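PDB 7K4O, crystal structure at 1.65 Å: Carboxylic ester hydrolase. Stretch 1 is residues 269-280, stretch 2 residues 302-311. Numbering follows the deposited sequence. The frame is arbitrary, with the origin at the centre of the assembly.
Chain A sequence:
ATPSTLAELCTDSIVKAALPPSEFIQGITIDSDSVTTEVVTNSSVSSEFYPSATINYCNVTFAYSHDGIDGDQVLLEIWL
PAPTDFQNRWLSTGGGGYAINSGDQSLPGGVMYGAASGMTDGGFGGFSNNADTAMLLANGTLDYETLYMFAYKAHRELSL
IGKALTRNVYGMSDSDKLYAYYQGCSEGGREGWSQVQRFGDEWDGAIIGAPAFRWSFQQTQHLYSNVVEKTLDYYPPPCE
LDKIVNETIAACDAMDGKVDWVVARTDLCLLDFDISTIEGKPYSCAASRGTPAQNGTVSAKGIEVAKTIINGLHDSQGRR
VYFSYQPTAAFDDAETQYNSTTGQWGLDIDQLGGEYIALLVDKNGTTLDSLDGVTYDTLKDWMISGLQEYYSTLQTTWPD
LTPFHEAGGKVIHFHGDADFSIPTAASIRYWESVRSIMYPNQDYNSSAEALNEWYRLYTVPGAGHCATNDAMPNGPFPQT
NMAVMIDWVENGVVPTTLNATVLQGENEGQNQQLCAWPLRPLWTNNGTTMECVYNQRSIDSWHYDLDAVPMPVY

Stretch 1, residues 269-280: CLLDFDISTIEG
Stretch 2, residues 302-311: GIEVAKTIIN

A single lysine ties the helix of stretch 2 to the turn of stretch 1: Lys307 NZ donates to Asp274 OD1 at 2.9 Å, forming a salt bridge, and to Ser276 OG at 3.1 Å. Its side chain is nearly extended (chi1 m, then t, t, t), so the long aliphatic part runs along the contact before the charge reaches the exposed acid. Asp274 OD1 is shared, since it also accepts from Ser276 N at 2.8 Å; chi1 of Asp274 is t and that of Ser276 is m.

Stretch 1 leaves its helix at Phe273 (phi/psi -110/126), stays extended through Asp274 (-101/115), then folds into a 3-10 segment over 275-278. Ile278 N donates to Ile275 O at 2.9 Å and Glu279 N to Ser276 O at 3.1 Å, while Thr277 OG1 (chi1 p) donates to Asp274 O at 2.9 Å. Stretch 2 enters already helical, and its i to i+4 backbone hydrogen bonds run regularly, from Ala306 N to Gly302 O (2.9 Å) onward. The two run in opposite senses: Ser276 CA lies 6.4 Å from Ile303 CA, Leu270 CA 8.8 Å from Ile310 CA.

Ile303, Ala306, Lys307 and Ile310 point their CA-to-CB bonds toward stretch 1, one helix face in all. Ile275 (chi1 p, chi2 t) lays its CD1 3.7 Å from Ala306 CB and 3.7 Å from Lys307 CG; the methyl of Ala306, its whole side chain, packs directly against the Ile275 CD1. Ile275 CG1 is 4.1 Å from Ile303 CG2. Buried Ile303 (m, t) extends CD1 against the turn, 3.6 Å from Ile275 O, 3.3 Å from Glu279 N and 3.4 Å from Glu279 CB. At the far end Leu270 (t, p) brings CD1 to 4.0 Å from Ile310 CG2 (Ile310 m, t). Together the stretches bury 384 Å², with Ile303 and Ile275 contributing most.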

# COMPACT_ATOMS: atom_id res chain seq x y z
N CYS A 269 14.21 -14.30 11.89
CA CYS A 269 15.25 -14.30 10.85
C CYS A 269 16.24 -13.16 11.13
O CYS A 269 17.48 -13.36 11.19
CB CYS A 269 14.61 -14.19 9.50
SG CYS A 269 15.69 -14.56 8.12
N LEU A 270 15.71 -11.96 11.32
CA LEU A 270 16.56 -10.76 11.54
C LEU A 270 17.36 -10.93 12.83
O LEU A 270 18.54 -10.52 12.86
CB LEU A 270 15.65 -9.54 11.62
CG LEU A 270 16.35 -8.22 11.92
CD1 LEU A 270 17.28 -7.89 10.76
CD2 LEU A 270 15.30 -7.12 12.16
N LEU A 271 16.76 -11.53 13.85
CA LEU A 271 17.41 -11.69 15.16
C LEU A 271 18.49 -12.80 15.10
O LEU A 271 19.51 -12.63 15.78
CB LEU A 271 16.37 -12.03 16.22
CG LEU A 271 15.45 -10.91 16.67
CD1 LEU A 271 14.25 -11.53 17.35
CD2 LEU A 271 16.13 -9.92 17.62
N ASP A 272 18.26 -13.89 14.39
CA ASP A 272 19.01 -15.15 14.65
C ASP A 272 19.84 -15.62 13.46
O ASP A 272 20.59 -16.55 13.68
CB ASP A 272 18.06 -16.26 15.09
CG ASP A 272 17.44 -15.97 16.44
OD1 ASP A 272 18.01 -15.19 17.21
OD2 ASP A 272 16.35 -16.53 16.71
N PHE A 273 19.71 -15.09 12.25
CA PHE A 273 20.47 -15.58 11.09
C PHE A 273 21.52 -14.58 10.64
O PHE A 273 21.19 -13.40 10.35
CB PHE A 273 19.55 -15.92 9.93
CG PHE A 273 20.30 -16.42 8.74
CD1 PHE A 273 21.08 -17.58 8.83
CD2 PHE A 273 20.25 -15.76 7.52
CE1 PHE A 273 21.77 -18.05 7.73
CE2 PHE A 273 20.95 -16.23 6.42
CZ PHE A 273 21.72 -17.38 6.53
N ASP A 274 22.78 -15.04 10.56
CA ASP A 274 23.92 -14.20 10.10
C ASP A 274 24.22 -14.54 8.66
O ASP A 274 24.67 -15.69 8.40
CB ASP A 274 25.15 -14.45 10.97
CG ASP A 274 26.31 -13.52 10.67
OD1 ASP A 274 26.35 -12.93 9.58
OD2 ASP A 274 27.19 -13.42 11.54
N ILE A 275 24.05 -13.60 7.74
CA ILE A 275 24.20 -13.90 6.30
C ILE A 275 25.70 -14.07 5.97
O ILE A 275 25.98 -14.48 4.83
CB ILE A 275 23.54 -12.86 5.38
CG1 ILE A 275 24.19 -11.47 5.50
CG2 ILE A 275 22.03 -12.80 5.61
CD1 ILE A 275 23.74 -10.53 4.43
N SER A 276 26.61 -13.75 6.88
CA SER A 276 28.07 -14.04 6.68
C SER A 276 28.29 -15.54 6.39
O SER A 276 29.25 -15.86 5.66
CB SER A 276 28.88 -13.60 7.86
OG SER A 276 29.10 -12.20 7.78
N THR A 277 27.39 -16.42 6.85
CA THR A 277 27.44 -17.88 6.59
C THR A 277 27.26 -18.18 5.10
O THR A 277 27.52 -19.33 4.69
CB THR A 277 26.39 -18.63 7.40
OG1 THR A 277 25.10 -18.18 6.97
CG2 THR A 277 26.58 -18.41 8.89
N ILE A 278 26.83 -17.21 4.31
CA ILE A 278 26.54 -17.44 2.86
C ILE A 278 27.80 -17.15 2.04
O ILE A 278 27.82 -17.48 0.85
CB ILE A 278 25.33 -16.60 2.40
CG1 ILE A 278 24.11 -16.93 3.27
CG2 ILE A 278 25.03 -16.82 0.93
CD1 ILE A 278 22.96 -15.95 3.12
N GLU A 279 28.80 -16.50 2.63
CA GLU A 279 30.04 -16.18 1.88
C GLU A 279 30.62 -17.47 1.27
O GLU A 279 30.69 -18.47 1.98
CB GLU A 279 31.09 -15.53 2.77
CG GLU A 279 32.23 -14.98 1.94
CD GLU A 279 33.30 -14.26 2.73
OE1 GLU A 279 34.44 -14.23 2.23
OE2 GLU A 279 32.98 -13.74 3.83
N GLY A 280 30.96 -17.42 -0.01
CA GLY A 280 31.57 -18.55 -0.73
C GLY A 280 30.53 -19.41 -1.43
O GLY A 280 30.93 -20.21 -2.27
N GLY A 302 29.82 -8.30 -1.14
CA GLY A 302 28.38 -8.47 -1.42
C GLY A 302 27.62 -8.61 -0.12
O GLY A 302 26.56 -7.96 0.05
N ILE A 303 28.14 -9.42 0.79
CA ILE A 303 27.55 -9.58 2.14
C ILE A 303 27.60 -8.24 2.88
O ILE A 303 26.63 -7.91 3.57
CB ILE A 303 28.26 -10.72 2.89
CG1 ILE A 303 27.80 -12.05 2.32
CG2 ILE A 303 28.03 -10.61 4.39
CD1 ILE A 303 28.63 -13.20 2.78
N GLU A 304 28.69 -7.49 2.78
CA GLU A 304 28.80 -6.20 3.50
C GLU A 304 27.71 -5.23 2.97
O GLU A 304 27.05 -4.58 3.79
CB GLU A 304 30.19 -5.59 3.32
CG GLU A 304 30.43 -4.38 4.19
CD GLU A 304 31.80 -3.71 3.97
OE1 GLU A 304 32.37 -3.83 2.84
OE2 GLU A 304 32.25 -3.02 4.89
N VAL A 305 27.54 -5.16 1.66
CA VAL A 305 26.48 -4.31 1.05
C VAL A 305 25.13 -4.80 1.58
O VAL A 305 24.33 -3.96 2.06
CB VAL A 305 26.54 -4.32 -0.48
CG1 VAL A 305 25.25 -3.78 -1.08
CG2 VAL A 305 27.74 -3.51 -0.96
N ALA A 306 24.89 -6.11 1.57
CA ALA A 306 23.56 -6.65 1.92
C ALA A 306 23.30 -6.33 3.38
O ALA A 306 22.17 -5.94 3.72
CB ALA A 306 23.44 -8.12 1.64
N LYS A 307 24.28 -6.54 4.25
CA LYS A 307 24.06 -6.33 5.68
C LYS A 307 23.78 -4.85 5.91
O LYS A 307 23.05 -4.52 6.86
CB LYS A 307 25.27 -6.74 6.53
CG LYS A 307 25.40 -8.22 6.79
CD LYS A 307 26.41 -8.48 7.87
CE LYS A 307 26.52 -9.95 8.16
NZ LYS A 307 27.38 -10.19 9.33
N THR A 308 24.47 -3.99 5.18
CA THR A 308 24.35 -2.53 5.38
C THR A 308 22.92 -2.10 4.96
O THR A 308 22.33 -1.28 5.67
CB THR A 308 25.47 -1.78 4.64
OG1 THR A 308 26.71 -2.28 5.18
CG2 THR A 308 25.37 -0.30 4.87
N ILE A 309 22.43 -2.62 3.85
CA ILE A 309 21.05 -2.33 3.33
C ILE A 309 20.06 -2.80 4.39
O ILE A 309 19.22 -2.01 4.85
CB ILE A 309 20.81 -2.97 1.98
CG1 ILE A 309 21.65 -2.30 0.90
CG2 ILE A 309 19.32 -2.93 1.63
CD1 ILE A 309 21.69 -3.02 -0.42
N ILE A 310 20.17 -4.06 4.80
CA ILE A 310 19.23 -4.61 5.81
C ILE A 310 19.24 -3.78 7.08
O ILE A 310 18.18 -3.63 7.71
CB ILE A 310 19.48 -6.11 6.01
CG1 ILE A 310 19.06 -6.82 4.73
CG2 ILE A 310 18.78 -6.66 7.24
CD1 ILE A 310 19.44 -8.26 4.65
N ASN A 311 20.39 -3.26 7.51
CA ASN A 311 20.52 -2.52 8.78
C ASN A 311 19.83 -1.13 8.73
O ASN A 311 19.67 -0.57 9.78
CB ASN A 311 22.00 -2.31 9.12
CG ASN A 311 22.22 -1.91 10.55
OD1 ASN A 311 21.78 -2.59 11.48
ND2 ASN A 311 22.91 -0.80 10.75